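Local coordinates for tRNA uridine(34) acetyltransferase (PDB 6IA8), which makes carboxymethyluridine at the wobble position (uridine 34) of tRNAs, using acetyl-CoA and S-adenosyl-L-methionine with a [4Fe-4S] cluster, at residues L425-K430 with K439-R444; P431-I436 with V510-G515; E314-I319 with E355-Y360; L215-I220 with Y253-G258; A66-P71 with I138-T143. All blocks are in the same frame, centred on the assembly; numbering follows the deposited sequence.

Contact 1. Residues L425-K430 with K439-R444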
# COMPACT_ATOMS: atom_id res chain seq x y z
N LEU A 425 -12.01 -3.54 -7.77
CA LEU A 425 -12.37 -4.58 -8.72
C LEU A 425 -11.72 -4.27 -10.07
O LEU A 425 -11.72 -3.12 -10.51
CB LEU A 425 -13.88 -4.63 -8.89
CG LEU A 425 -14.48 -5.76 -9.73
CD1 LEU A 425 -14.32 -7.10 -9.02
CD2 LEU A 425 -15.99 -5.48 -9.95
N ARG A 426 -11.16 -5.27 -10.73
CA ARG A 426 -10.45 -5.04 -11.98
C ARG A 426 -10.87 -6.02 -13.06
O ARG A 426 -10.98 -7.23 -12.82
CB ARG A 426 -8.93 -5.13 -11.75
CG ARG A 426 -8.12 -5.02 -13.08
CD ARG A 426 -6.58 -5.01 -12.83
NE ARG A 426 -5.85 -5.01 -14.10
CZ ARG A 426 -5.62 -3.93 -14.83
NH1 ARG A 426 -6.00 -2.76 -14.37
NH2 ARG A 426 -4.98 -4.02 -15.99
N ASP A 427 -11.10 -5.48 -14.27
CA ASP A 427 -11.25 -6.28 -15.48
C ASP A 427 -9.86 -6.35 -16.08
O ASP A 427 -9.37 -5.34 -16.59
CB ASP A 427 -12.21 -5.61 -16.45
CG ASP A 427 -12.51 -6.46 -17.64
OD1 ASP A 427 -12.02 -7.62 -17.74
OD2 ASP A 427 -13.27 -5.96 -18.49
N PRO A 428 -9.18 -7.48 -16.03
CA PRO A 428 -7.76 -7.50 -16.37
C PRO A 428 -7.48 -7.36 -17.86
O PRO A 428 -8.34 -7.51 -18.73
CB PRO A 428 -7.29 -8.85 -15.83
CG PRO A 428 -8.52 -9.71 -15.82
CD PRO A 428 -9.68 -8.79 -15.56
N TYR A 429 -6.23 -7.04 -18.15
CA TYR A 429 -5.81 -6.74 -19.51
C TYR A 429 -5.07 -7.92 -20.12
O TYR A 429 -5.59 -8.58 -21.03
CB TYR A 429 -4.93 -5.48 -19.50
CG TYR A 429 -4.20 -5.18 -20.79
CD1 TYR A 429 -4.89 -5.12 -22.00
CD2 TYR A 429 -2.82 -4.98 -20.81
CE1 TYR A 429 -4.23 -4.83 -23.18
CE2 TYR A 429 -2.16 -4.70 -22.00
CZ TYR A 429 -2.87 -4.61 -23.16
OH TYR A 429 -2.22 -4.34 -24.34
N LYS A 430 -3.87 -8.21 -19.65
CA LYS A 430 -3.03 -9.29 -20.19
C LYS A 430 -2.49 -10.11 -19.02
O LYS A 430 -1.30 -10.08 -18.72
CB LYS A 430 -1.91 -8.73 -21.06
CG LYS A 430 -2.37 -8.34 -22.47
CD LYS A 430 -1.18 -7.96 -23.36
CE LYS A 430 -1.65 -7.64 -24.79
NZ LYS A 430 -0.50 -7.62 -25.75
N LYS A 439 -12.51 -14.68 -18.75
CA LYS A 439 -13.82 -14.57 -18.11
C LYS A 439 -13.69 -14.40 -16.60
O LYS A 439 -14.61 -14.70 -15.85
CB LYS A 439 -14.67 -15.80 -18.42
CG LYS A 439 -14.78 -16.11 -19.94
N THR A 440 -12.58 -13.81 -16.16
CA THR A 440 -12.29 -13.64 -14.75
C THR A 440 -12.28 -12.16 -14.39
O THR A 440 -11.69 -11.35 -15.11
CB THR A 440 -10.92 -14.23 -14.41
OG1 THR A 440 -10.93 -15.62 -14.71
CG2 THR A 440 -10.60 -14.02 -12.92
N MET A 441 -12.90 -11.83 -13.26
CA MET A 441 -12.77 -10.51 -12.64
C MET A 441 -11.95 -10.64 -11.36
O MET A 441 -12.02 -11.66 -10.67
CB MET A 441 -14.15 -9.93 -12.31
CG MET A 441 -14.23 -8.41 -12.40
SD MET A 441 -14.72 -7.85 -14.08
CE MET A 441 -14.71 -6.09 -13.77
N LEU A 442 -11.17 -9.61 -11.04
CA LEU A 442 -10.28 -9.65 -9.88
C LEU A 442 -10.72 -8.66 -8.80
O LEU A 442 -10.87 -7.47 -9.07
CB LEU A 442 -8.84 -9.33 -10.28
CG LEU A 442 -8.24 -10.13 -11.45
CD1 LEU A 442 -6.87 -9.54 -11.79
CD2 LEU A 442 -8.11 -11.58 -11.07
N VAL A 443 -10.87 -9.16 -7.57
CA VAL A 443 -11.01 -8.31 -6.39
C VAL A 443 -9.61 -8.13 -5.81
O VAL A 443 -9.09 -9.02 -5.14
CB VAL A 443 -11.98 -8.90 -5.36
CG1 VAL A 443 -11.97 -8.02 -4.14
CG2 VAL A 443 -13.38 -9.01 -5.97
N ARG A 444 -8.99 -7.00 -6.10
CA ARG A 444 -7.63 -6.74 -5.65
C ARG A 444 -7.55 -6.28 -4.20
O ARG A 444 -6.51 -6.44 -3.56
CB ARG A 444 -6.98 -5.70 -6.55
CG ARG A 444 -7.05 -6.08 -8.05
CD ARG A 444 -6.08 -5.26 -8.90
NE ARG A 444 -6.44 -3.86 -8.94
CZ ARG A 444 -5.86 -2.90 -8.24
NH1 ARG A 444 -6.33 -1.66 -8.36
NH2 ARG A 444 -4.81 -3.15 -7.47

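Contact 2. Residues P431-I436 with V510-G515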
# COMPACT_ATOMS: atom_id res chain seq x y z
N PRO A 431 -3.34 -10.84 -18.34
CA PRO A 431 -2.85 -11.68 -17.23
C PRO A 431 -2.05 -12.86 -17.74
O PRO A 431 -2.16 -13.27 -18.89
CB PRO A 431 -4.13 -12.14 -16.55
CG PRO A 431 -5.16 -12.15 -17.67
CD PRO A 431 -4.79 -10.96 -18.55
N PHE A 432 -1.20 -13.39 -16.86
CA PHE A 432 -0.42 -14.58 -17.14
C PHE A 432 -0.64 -15.70 -16.13
O PHE A 432 -0.23 -16.81 -16.41
CB PHE A 432 1.09 -14.24 -17.16
CG PHE A 432 1.59 -13.68 -15.86
CD1 PHE A 432 2.09 -14.52 -14.88
CD2 PHE A 432 1.52 -12.30 -15.61
CE1 PHE A 432 2.54 -14.00 -13.68
CE2 PHE A 432 1.96 -11.78 -14.40
CZ PHE A 432 2.48 -12.63 -13.45
N ARG A 433 -1.24 -15.43 -14.98
CA ARG A 433 -1.43 -16.47 -13.97
C ARG A 433 -2.39 -17.52 -14.50
O ARG A 433 -3.39 -17.20 -15.15
CB ARG A 433 -1.99 -15.86 -12.69
CG ARG A 433 -0.98 -15.06 -11.81
CD ARG A 433 0.10 -15.99 -11.25
NE ARG A 433 -0.46 -17.04 -10.40
CZ ARG A 433 0.26 -17.84 -9.61
NH1 ARG A 433 1.58 -17.68 -9.54
NH2 ARG A 433 -0.32 -18.78 -8.88
N LYS A 434 -2.10 -18.79 -14.17
CA LYS A 434 -2.90 -19.90 -14.65
C LYS A 434 -4.35 -19.77 -14.24
O LYS A 434 -5.24 -20.22 -14.97
CB LYS A 434 -2.31 -21.23 -14.13
CG LYS A 434 -1.99 -21.23 -12.63
CD LYS A 434 -1.38 -22.56 -12.16
CE LYS A 434 -2.43 -23.67 -12.09
NZ LYS A 434 -1.90 -24.89 -11.41
N GLU A 435 -4.64 -19.16 -13.10
CA GLU A 435 -6.02 -19.16 -12.63
C GLU A 435 -6.83 -17.98 -13.15
O GLU A 435 -8.03 -17.92 -12.88
CB GLU A 435 -6.06 -19.20 -11.10
CG GLU A 435 -5.16 -18.24 -10.38
CD GLU A 435 -3.73 -18.75 -10.17
OE1 GLU A 435 -2.91 -18.53 -11.07
OE2 GLU A 435 -3.39 -19.28 -9.10
N ILE A 436 -6.23 -17.08 -13.93
CA ILE A 436 -6.94 -15.92 -14.47
C ILE A 436 -7.12 -16.13 -15.97
O ILE A 436 -6.14 -16.20 -16.71
CB ILE A 436 -6.17 -14.61 -14.22
CG1 ILE A 436 -5.86 -14.47 -12.73
CG2 ILE A 436 -6.97 -13.41 -14.72
CD1 ILE A 436 -4.92 -13.29 -12.40
N VAL A 510 -8.36 -21.08 -4.97
CA VAL A 510 -8.09 -21.33 -6.39
C VAL A 510 -6.65 -20.89 -6.60
O VAL A 510 -6.38 -19.70 -6.77
CB VAL A 510 -9.04 -20.57 -7.32
CG1 VAL A 510 -8.69 -20.85 -8.77
CG2 VAL A 510 -10.48 -20.94 -7.03
N GLY A 511 -5.72 -21.84 -6.56
CA GLY A 511 -4.31 -21.49 -6.69
C GLY A 511 -3.91 -20.56 -5.56
O GLY A 511 -3.99 -20.90 -4.37
N ALA A 512 -3.46 -19.37 -5.92
CA ALA A 512 -3.00 -18.38 -4.96
C ALA A 512 -4.13 -17.51 -4.43
O ALA A 512 -3.89 -16.69 -3.54
CB ALA A 512 -1.93 -17.49 -5.61
N TYR A 513 -5.34 -17.68 -4.95
CA TYR A 513 -6.44 -16.78 -4.66
C TYR A 513 -7.58 -17.48 -3.93
O TYR A 513 -7.57 -18.70 -3.72
CB TYR A 513 -6.97 -16.17 -5.97
CG TYR A 513 -5.91 -15.50 -6.83
CD1 TYR A 513 -5.20 -16.24 -7.76
CD2 TYR A 513 -5.61 -14.15 -6.70
CE1 TYR A 513 -4.22 -15.66 -8.55
CE2 TYR A 513 -4.63 -13.56 -7.48
CZ TYR A 513 -3.93 -14.33 -8.41
OH TYR A 513 -2.95 -13.76 -9.22
N MET A 514 -8.59 -16.70 -3.58
CA MET A 514 -9.88 -17.22 -3.13
C MET A 514 -10.84 -16.94 -4.26
O MET A 514 -10.89 -15.81 -4.76
CB MET A 514 -10.34 -16.56 -1.83
CG MET A 514 -9.45 -16.87 -0.64
SD MET A 514 -9.29 -18.62 -0.29
CE MET A 514 -10.98 -18.97 0.33
N GLY A 515 -11.56 -17.95 -4.71
CA GLY A 515 -12.35 -17.82 -5.91
C GLY A 515 -13.78 -18.28 -5.75
O GLY A 515 -14.09 -19.12 -4.90

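Contact 3. Residues E314-I319 with E355-Y360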
# COMPACT_ATOMS: atom_id res chain seq x y z
N GLU A 314 9.77 24.34 -0.75
CA GLU A 314 9.54 23.68 -2.03
C GLU A 314 8.84 22.33 -1.85
O GLU A 314 7.96 21.97 -2.64
CB GLU A 314 10.86 23.49 -2.78
CG GLU A 314 11.58 24.77 -3.14
CD GLU A 314 12.47 25.26 -2.02
OE1 GLU A 314 12.13 26.28 -1.39
OE2 GLU A 314 13.51 24.62 -1.77
N ALA A 315 9.25 21.56 -0.83
CA ALA A 315 8.62 20.27 -0.60
C ALA A 315 7.15 20.46 -0.31
O ALA A 315 6.31 19.70 -0.82
CB ALA A 315 9.33 19.54 0.54
N ILE A 316 6.81 21.46 0.51
CA ILE A 316 5.42 21.73 0.86
C ILE A 316 4.61 22.09 -0.37
O ILE A 316 3.48 21.62 -0.54
CB ILE A 316 5.36 22.83 1.93
CG1 ILE A 316 5.97 22.33 3.25
CG2 ILE A 316 3.91 23.30 2.16
CD1 ILE A 316 6.16 23.43 4.29
N GLU A 317 5.16 22.94 -1.24
CA GLU A 317 4.45 23.34 -2.45
C GLU A 317 4.14 22.12 -3.31
O GLU A 317 3.02 21.96 -3.78
CB GLU A 317 5.27 24.36 -3.24
CG GLU A 317 5.40 25.70 -2.55
CD GLU A 317 6.29 26.66 -3.31
OE1 GLU A 317 6.73 26.30 -4.42
OE2 GLU A 317 6.56 27.76 -2.78
N VAL A 318 5.13 21.26 -3.54
CA VAL A 318 4.93 20.10 -4.42
C VAL A 318 3.95 19.10 -3.79
O VAL A 318 3.04 18.59 -4.45
CB VAL A 318 6.28 19.44 -4.75
CG1 VAL A 318 6.07 18.17 -5.54
CG2 VAL A 318 7.14 20.43 -5.54
N ILE A 319 4.14 18.79 -2.51
CA ILE A 319 3.31 17.76 -1.90
C ILE A 319 1.88 18.26 -1.75
O ILE A 319 0.92 17.50 -1.91
CB ILE A 319 3.91 17.30 -0.56
CG1 ILE A 319 5.27 16.59 -0.80
CG2 ILE A 319 2.95 16.35 0.14
CD1 ILE A 319 6.03 16.29 0.47
N GLU A 355 2.25 17.90 8.76
CA GLU A 355 1.47 18.96 9.38
C GLU A 355 1.65 20.27 8.64
O GLU A 355 0.70 21.05 8.49
CB GLU A 355 1.87 19.12 10.86
CG GLU A 355 0.99 20.09 11.64
CD GLU A 355 1.58 20.46 12.99
OE1 GLU A 355 2.76 20.11 13.25
OE2 GLU A 355 0.88 21.10 13.80
N LEU A 356 2.87 20.53 8.16
CA LEU A 356 3.13 21.77 7.43
C LEU A 356 2.34 21.77 6.12
O LEU A 356 1.82 22.82 5.71
CB LEU A 356 4.63 21.91 7.17
CG LEU A 356 5.51 21.88 8.43
CD1 LEU A 356 6.98 21.91 8.04
CD2 LEU A 356 5.17 23.04 9.33
N VAL A 357 2.26 20.61 5.47
CA VAL A 357 1.49 20.49 4.24
C VAL A 357 0.03 20.75 4.51
O VAL A 357 -0.63 21.48 3.77
CB VAL A 357 1.69 19.10 3.61
CG1 VAL A 357 0.65 18.85 2.54
CG2 VAL A 357 3.11 18.97 3.06
N TYR A 358 -0.51 20.15 5.58
CA TYR A 358 -1.91 20.36 5.95
C TYR A 358 -2.20 21.85 6.14
O TYR A 358 -3.19 22.38 5.61
CB TYR A 358 -2.21 19.56 7.23
CG TYR A 358 -3.64 19.68 7.73
CD1 TYR A 358 -4.64 18.84 7.25
CD2 TYR A 358 -3.98 20.62 8.70
CE1 TYR A 358 -5.94 18.94 7.70
CE2 TYR A 358 -5.28 20.72 9.16
CZ TYR A 358 -6.26 19.89 8.66
OH TYR A 358 -7.55 20.00 9.12
N LYS A 359 -1.37 22.55 6.92
CA LYS A 359 -1.63 23.96 7.18
C LYS A 359 -1.48 24.80 5.92
O LYS A 359 -2.20 25.80 5.73
CB LYS A 359 -0.69 24.45 8.28
CG LYS A 359 -0.98 23.83 9.65
CD LYS A 359 -0.10 24.45 10.73
CE LYS A 359 -0.44 23.87 12.10
NZ LYS A 359 0.42 24.43 13.18
N TYR A 360 -0.54 24.43 5.05
CA TYR A 360 -0.40 25.13 3.78
C TYR A 360 -1.67 24.97 2.94
O TYR A 360 -2.19 25.94 2.38
CB TYR A 360 0.81 24.60 3.03
CG TYR A 360 1.11 25.33 1.74
CD1 TYR A 360 1.87 26.48 1.73
CD2 TYR A 360 0.65 24.85 0.51
CE1 TYR A 360 2.17 27.13 0.56
CE2 TYR A 360 0.95 25.50 -0.66
CZ TYR A 360 1.70 26.64 -0.63
OH TYR A 360 1.98 27.31 -1.81

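Contact 4. Residues L215-I220 with Y253-G258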
# COMPACT_ATOMS: atom_id res chain seq x y z
N LEU A 215 6.77 -0.37 -5.42
CA LEU A 215 7.81 -0.21 -6.42
C LEU A 215 8.65 1.01 -6.07
O LEU A 215 8.09 2.08 -5.78
CB LEU A 215 7.20 -0.04 -7.82
CG LEU A 215 6.43 -1.26 -8.35
CD1 LEU A 215 5.75 -0.88 -9.70
CD2 LEU A 215 7.34 -2.46 -8.53
N GLY A 216 9.97 0.86 -6.06
CA GLY A 216 10.87 1.99 -5.89
C GLY A 216 10.95 2.84 -7.15
O GLY A 216 11.99 2.84 -7.83
N VAL A 217 9.87 3.54 -7.49
CA VAL A 217 9.80 4.28 -8.75
C VAL A 217 10.73 5.50 -8.71
O VAL A 217 11.51 5.72 -9.65
CB VAL A 217 8.35 4.70 -9.04
CG1 VAL A 217 8.29 5.53 -10.30
CG2 VAL A 217 7.45 3.46 -9.15
N GLN A 218 10.63 6.30 -7.64
CA GLN A 218 11.40 7.52 -7.41
C GLN A 218 10.99 8.61 -8.38
O GLN A 218 10.49 9.65 -7.93
CB GLN A 218 12.89 7.26 -7.51
CG GLN A 218 13.38 6.00 -6.81
CD GLN A 218 12.85 5.81 -5.41
OE1 GLN A 218 12.24 6.71 -4.83
NE2 GLN A 218 13.05 4.63 -4.88
N SER A 219 11.15 8.37 -9.69
CA SER A 219 10.79 9.31 -10.74
C SER A 219 10.26 8.55 -11.95
O SER A 219 10.63 7.40 -12.21
CB SER A 219 12.02 10.15 -11.14
OG SER A 219 11.74 10.99 -12.23
N ILE A 220 9.42 9.22 -12.73
CA ILE A 220 8.96 8.68 -14.01
C ILE A 220 9.72 9.25 -15.20
O ILE A 220 9.35 8.97 -16.36
CB ILE A 220 7.45 8.91 -14.19
CG1 ILE A 220 7.12 10.40 -14.29
CG2 ILE A 220 6.67 8.24 -13.09
CD1 ILE A 220 5.67 10.65 -14.79
N TYR A 253 3.63 3.16 -5.19
CA TYR A 253 4.80 3.81 -5.76
C TYR A 253 5.49 4.63 -4.68
O TYR A 253 4.86 5.49 -4.05
CB TYR A 253 4.45 4.77 -6.90
CG TYR A 253 4.03 4.22 -8.22
CD1 TYR A 253 3.93 2.85 -8.46
CD2 TYR A 253 3.76 5.10 -9.28
CE1 TYR A 253 3.58 2.37 -9.72
CE2 TYR A 253 3.41 4.64 -10.52
CZ TYR A 253 3.31 3.28 -10.75
OH TYR A 253 2.93 2.92 -12.04
N HIS A 254 6.79 4.38 -4.47
CA HIS A 254 7.61 5.31 -3.71
C HIS A 254 8.11 6.38 -4.66
O HIS A 254 8.74 6.07 -5.67
CB HIS A 254 8.77 4.59 -3.02
CG HIS A 254 9.56 5.47 -2.12
ND1 HIS A 254 10.60 6.26 -2.56
CD2 HIS A 254 9.44 5.71 -0.79
CE1 HIS A 254 11.11 6.92 -1.54
NE2 HIS A 254 10.42 6.62 -0.45
N LEU A 255 7.81 7.64 -4.36
CA LEU A 255 8.13 8.77 -5.23
C LEU A 255 8.93 9.82 -4.47
O LEU A 255 8.65 10.09 -3.29
CB LEU A 255 6.87 9.41 -5.82
CG LEU A 255 5.97 8.49 -6.64
CD1 LEU A 255 4.60 9.10 -6.86
CD2 LEU A 255 6.66 8.18 -7.99
N MET A 256 9.92 10.42 -5.14
CA MET A 256 10.82 11.37 -4.50
C MET A 256 10.81 12.70 -5.25
O MET A 256 11.56 12.88 -6.22
CB MET A 256 12.24 10.82 -4.44
CG MET A 256 12.50 9.83 -3.32
SD MET A 256 14.27 9.69 -3.01
CE MET A 256 14.86 9.17 -4.60
N PRO A 257 10.01 13.67 -4.81
CA PRO A 257 10.14 15.02 -5.37
C PRO A 257 11.54 15.56 -5.12
O PRO A 257 12.21 15.20 -4.14
CB PRO A 257 9.08 15.83 -4.61
CG PRO A 257 8.15 14.81 -4.01
CD PRO A 257 9.01 13.59 -3.74
N GLY A 258 11.98 16.45 -6.01
CA GLY A 258 13.20 17.21 -5.80
C GLY A 258 14.49 16.44 -6.05
O GLY A 258 15.54 16.77 -5.47

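Contact 5. Residues A66-P71 with I138-T143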
# COMPACT_ATOMS: atom_id res chain seq x y z
N ALA A 66 7.03 -4.12 10.50
CA ALA A 66 8.01 -3.90 9.45
C ALA A 66 9.33 -4.56 9.85
O ALA A 66 9.85 -4.27 10.92
CB ALA A 66 8.23 -2.41 9.22
N VAL A 67 9.86 -5.41 8.98
CA VAL A 67 11.08 -6.16 9.28
C VAL A 67 12.07 -6.01 8.14
O VAL A 67 11.71 -5.75 6.99
CB VAL A 67 10.79 -7.66 9.52
CG1 VAL A 67 9.83 -7.84 10.70
CG2 VAL A 67 10.23 -8.29 8.29
N MET A 68 13.35 -6.22 8.47
CA MET A 68 14.47 -5.98 7.56
C MET A 68 15.13 -7.30 7.17
O MET A 68 15.34 -8.18 8.01
CB MET A 68 15.51 -5.06 8.21
CG MET A 68 15.33 -3.59 7.93
SD MET A 68 16.18 -3.07 6.44
CE MET A 68 15.53 -1.42 6.22
N THR A 69 15.48 -7.42 5.90
CA THR A 69 16.20 -8.58 5.40
C THR A 69 17.70 -8.38 5.53
O THR A 69 18.18 -7.28 5.82
CB THR A 69 15.83 -8.86 3.95
OG1 THR A 69 16.09 -7.69 3.17
CG2 THR A 69 14.35 -9.21 3.84
N SER A 70 18.45 -9.47 5.31
CA SER A 70 19.89 -9.43 5.45
C SER A 70 20.54 -8.67 4.30
O SER A 70 20.01 -8.66 3.18
CB SER A 70 20.48 -10.85 5.50
OG SER A 70 20.26 -11.45 6.76
N PRO A 71 21.69 -8.03 4.54
CA PRO A 71 22.49 -7.43 3.46
C PRO A 71 22.85 -8.44 2.37
O PRO A 71 22.52 -8.20 1.20
CB PRO A 71 23.75 -6.93 4.17
CG PRO A 71 23.29 -6.65 5.57
CD PRO A 71 22.23 -7.69 5.88
N ILE A 138 5.47 -6.08 6.58
CA ILE A 138 6.13 -5.29 5.55
C ILE A 138 7.58 -5.75 5.48
O ILE A 138 8.30 -5.64 6.48
CB ILE A 138 6.08 -3.78 5.84
CG1 ILE A 138 4.63 -3.31 6.00
CG2 ILE A 138 6.73 -3.01 4.68
CD1 ILE A 138 4.52 -1.82 6.24
N ILE A 139 8.00 -6.20 4.31
CA ILE A 139 9.36 -6.67 4.08
C ILE A 139 10.16 -5.52 3.47
O ILE A 139 9.93 -5.13 2.33
CB ILE A 139 9.40 -7.90 3.16
CG1 ILE A 139 8.42 -8.98 3.65
CG2 ILE A 139 10.84 -8.44 3.05
CD1 ILE A 139 8.66 -9.48 5.06
N MET A 140 11.09 -4.98 4.24
CA MET A 140 11.85 -3.81 3.83
C MET A 140 13.21 -4.22 3.29
O MET A 140 13.80 -5.22 3.72
CB MET A 140 12.02 -2.85 5.00
CG MET A 140 10.72 -2.35 5.57
SD MET A 140 10.97 -1.15 6.87
CE MET A 140 11.90 -2.10 8.05
N GLY A 141 13.73 -3.41 2.36
CA GLY A 141 15.04 -3.65 1.78
C GLY A 141 15.10 -3.36 0.29
O GLY A 141 16.11 -2.87 -0.22
N GLY A 142 14.02 -3.66 -0.42
CA GLY A 142 13.96 -3.46 -1.85
C GLY A 142 14.62 -4.53 -2.69
O GLY A 142 14.39 -4.58 -3.90
N THR A 143 15.44 -5.38 -2.09
CA THR A 143 16.13 -6.42 -2.83
C THR A 143 15.57 -7.81 -2.57
O THR A 143 16.11 -8.79 -3.09
CB THR A 143 17.62 -6.40 -2.48
OG1 THR A 143 17.80 -6.67 -1.08
CG2 THR A 143 18.23 -5.05 -2.81

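Contact 1. Residues L425-K430 with K439-R444
In the mixed sheet of the acetyltransferase domain, Leu425 and Arg426 on strand 418-427 form an antiparallel ladder with Val443 and Leu442 on strand 440-448. Arg426 and Leu442 are the hydrogen-bonded pair: Arg426 N donates to Leu442 O over 2.8 Å, and Leu442 N returns a nearly straight bond (172°) to Arg426 O over 3.0 Å. Leu425 and Val443 are the adjoining non-hydrogen-bonded pair. Leu425 holds CG anti to its backbone N (chi1 -173°), and from there chi2 turns CD1 to 3.6 Å from Met441 CG, the side chains crossing at about a right angle; the same methyl lies 3.7 Å from Val443 CG2. Flexible Met441 bends at chi2 and lays CE beside Asp427 CB. This is a core strand pair of the GNAT fold, and strand 440-448 runs on into Gln445-Val448, which probably bind acetyl-CoA, as in relatives. Pro428 has no N-H to offer and sets CD 3.3 Å from Thr440 O, where the ladder stops. On the face of Arg426 and Leu442, Arg426 and Arg444 meet through their stems: Arg426 CB sits in plane at the guanidinium edge of Arg444, 4.0 Å from NE, the guanidinium planes 78° apart. Their like charges are probably eased by Glu406, which bridges to both, and by two radical SAM core residues at this domain interface, Asp246 for Arg426 and Asp283 for Arg444.

Contact 2. Residues P431-I436 with V510-G515
Glu435 and Tyr513 form the tight part of this contact, where the type I turn Arg433-Ile436 meets the type II' turn Val510-Tyr513 of a beta hairpin in the acetyltransferase domain. Glu435 CG, set between its backbone N and carbonyl carbon (chi1 48°), lies at the edge of the Tyr513 ring, 3.3 Å from CD1; the chain then bends at chi2, and the carboxylate is turned 76° from the ring. Around the tyrosine hydroxyl, which bonds across the domain boundary to Ser247 O of the radical SAM core, Arg433 CG comes within 3.5 Å of OH and Ile436 CD1 within 3.8 Å of it. A carboxylate suits position 435 because it serves both turns. Arg433 grips it side-on, NE to OE1 at 2.9 Å and NH2 to OE2 at 3.1 Å, while Ala512 N donates to OE2 over 3.2 Å. Gly511 suits its corner twice over: its phi is positive, and a CB would run into OE2, 3.4 Å from its CA. Toward solvent the packing is looser: Gly511 is exposed, Val510 CG1 touches Glu435 CB at 3.9 Å, and Ala512 CB merely brushes Arg433 NH2. At OE2, NH2 arrives on the syn side, and Ala512 N from that same face, nearly in line with the C-O bond.

Contact 3. Residues E314-I319 with E355-Y360
Ile316 is the knuckle of this contact, touching Leu356, Val357 and Tyr360 at once. Its CD1 rests 3.6 Å from Leu356 CB, and its CG2 lies 3.5 Å from Tyr360 CB and as close to the first ring carbon, CG. The two branches divide the work: CG1 stands anti to the carbonyl carbon (chi1 -67°), and the extended chi2 then puts CD1 against Leu356, while CG2, anti to the backbone N, turns toward Tyr360. A beta-branched residue with a long arm suits this place, since it can fill two directions from one position. One turn further on, Ile319 CG2 meets Val357 CG2 at 3.9 Å, these side chains crossing at about a right angle. In Tyr360, CG is anti to the backbone N (chi1 -176°), which sets it beside Ile316 CG2. At the far end of the ring, OH lies 3.9 Å from Glu317 CG, a contact with the aliphatic stem of the acid. Polar groups of the two segments make no hydrogen bond to each other, so the join is apolar packing.

In the next shell, Leu353 packs on both Ile316 and Ile319, Ser320 touches Val357 and Tyr360, and Ile335 backs Ile319. Val318, on another side of its helix, packs against Phe271 of helix 264-276. The helix axes come within 9.3 Å at a crossing angle of -63°, with Ile316 and Val357 CA atoms 5.3 Å apart. Helix 312-325 lies in the beta-alpha-beta crossover from strand 284-287 to its parallel neighbour 331-332, and helix 353-364 packs across it in the C-terminal part of the radical SAM module.

Contact 4. Residues L215-I220 with Y253-G258
Their torsions bring Gln218 and His254 together: chi1 sets each CG, anti to the carbonyl carbon in Gln218 (-44°) and anti to the backbone N in His254, and the chi2 bend of Gln218 carries CD round to the imidazole. They lie at the ends of neighbouring parallel strands in the partial barrel of the radical SAM core. His254 ND1 donates to Gln218 OE1 over 2.8 Å; ND1 arrives on a lone pair of OE1, and OE1 lies within 6° of the imidazole plane, although the amide is turned 68° from the ring. Along the backbone the ladder slips by one residue in a beta bulge. His254 N bonds to Leu215 O at 2.9 Å; Gly216 then centres an inverse gamma turn, and Gln218 N reaches back to His254 O at 2.7 Å before Met256 N donates to Gln218 O. The bulge turns Val217 toward the neighbouring strand. Its CG2 makes a CH-pi contact over one face of Tyr253, 3.8 Å from the ring centroid and displaced toward the rim, and its CG1 meets Leu255 CD2 at 3.9 Å. Tyr253 itself is pinned through OH to Thr241 on helix 234-245. The unbranched chain of Met256 packs against the glutamine amide, CG 3.5 Å and CE 3.6 Å from Gln218 OE1.

Contact 5. Residues A66-P71 with I138-T143
Val67 and Met140 meet through flat peptide groups, which join edge strand 63-68 to strand 134-140 in the parallel sheet of the radical SAM core. Val67 N donates to Ile138 O at 3.0 Å and Met140 N to Val67 O at 2.9 Å. Ile138 O also receives a CA-H...O contact from Ala66. Val67 thus straddles Ile139, bonding to the residues before and after it, the normal parallel pattern.

The sheet's two faces differ. On the side of Ala66 and Met68, Met140 leans across the ladder: its SD lies 3.8 Å from Ala66 CB, and its CE, curled back by the bend at chi3 (-60°), lies 3.7 Å from Met68 CG. The two methionines cross at about a right angle, and the small alanine makes way for the sulfur. On the other face Val67, Ile139 and Thr69 are all beta-branched. Val67 CG2 lies alongside Ile139 CD1 at 3.8 Å, both under helix 149-164, through Phe155 and Ile156. Next along, Thr69 CG2 touches Ile139 CG2 at 3.7 Å, and its OG1, set between the backbone N and carbonyl carbon (chi1 57°), gives a weak bond to Met140 O at 3.4 Å. Glycine suits position 141, where phi is 141°: a CB there would press on the carbonyl O of Met140 and collide with Thr69 OG1.

With no charged group in play, cohesion here comes from two good backbone bonds and apolar contacts. They hold the strand end from which the chain proceeds toward Cys74, Cys79 and Cys82, which lie in an unmodelled loop and probably bind the [4Fe-4S] cluster, as in relatives.

In the fold
Along the chain the order of closure is contact 5, contact 4, contact 3, then contacts 1 and 2, whose segments alternate. Contacts 5 and 4 share the parallel sheet of the radical SAM core, their centres 18 Å apart. Contact 3 also lies 18 Å from contact 4 and touches it where Val318 CG1 meets Pro257 CB at 3.9 Å, tying the sheet's end to the outer helices. Contacts 1 and 2, 11 Å apart, both reach the acetyltransferase sheet, contact 2 through hairpin 508-517 and the loop joining the two strands of contact 1. Centres of contacts 2 and 3 are about 42 Å apart, on opposite sides of the chain's centre, yet the two domains pack directly on each other.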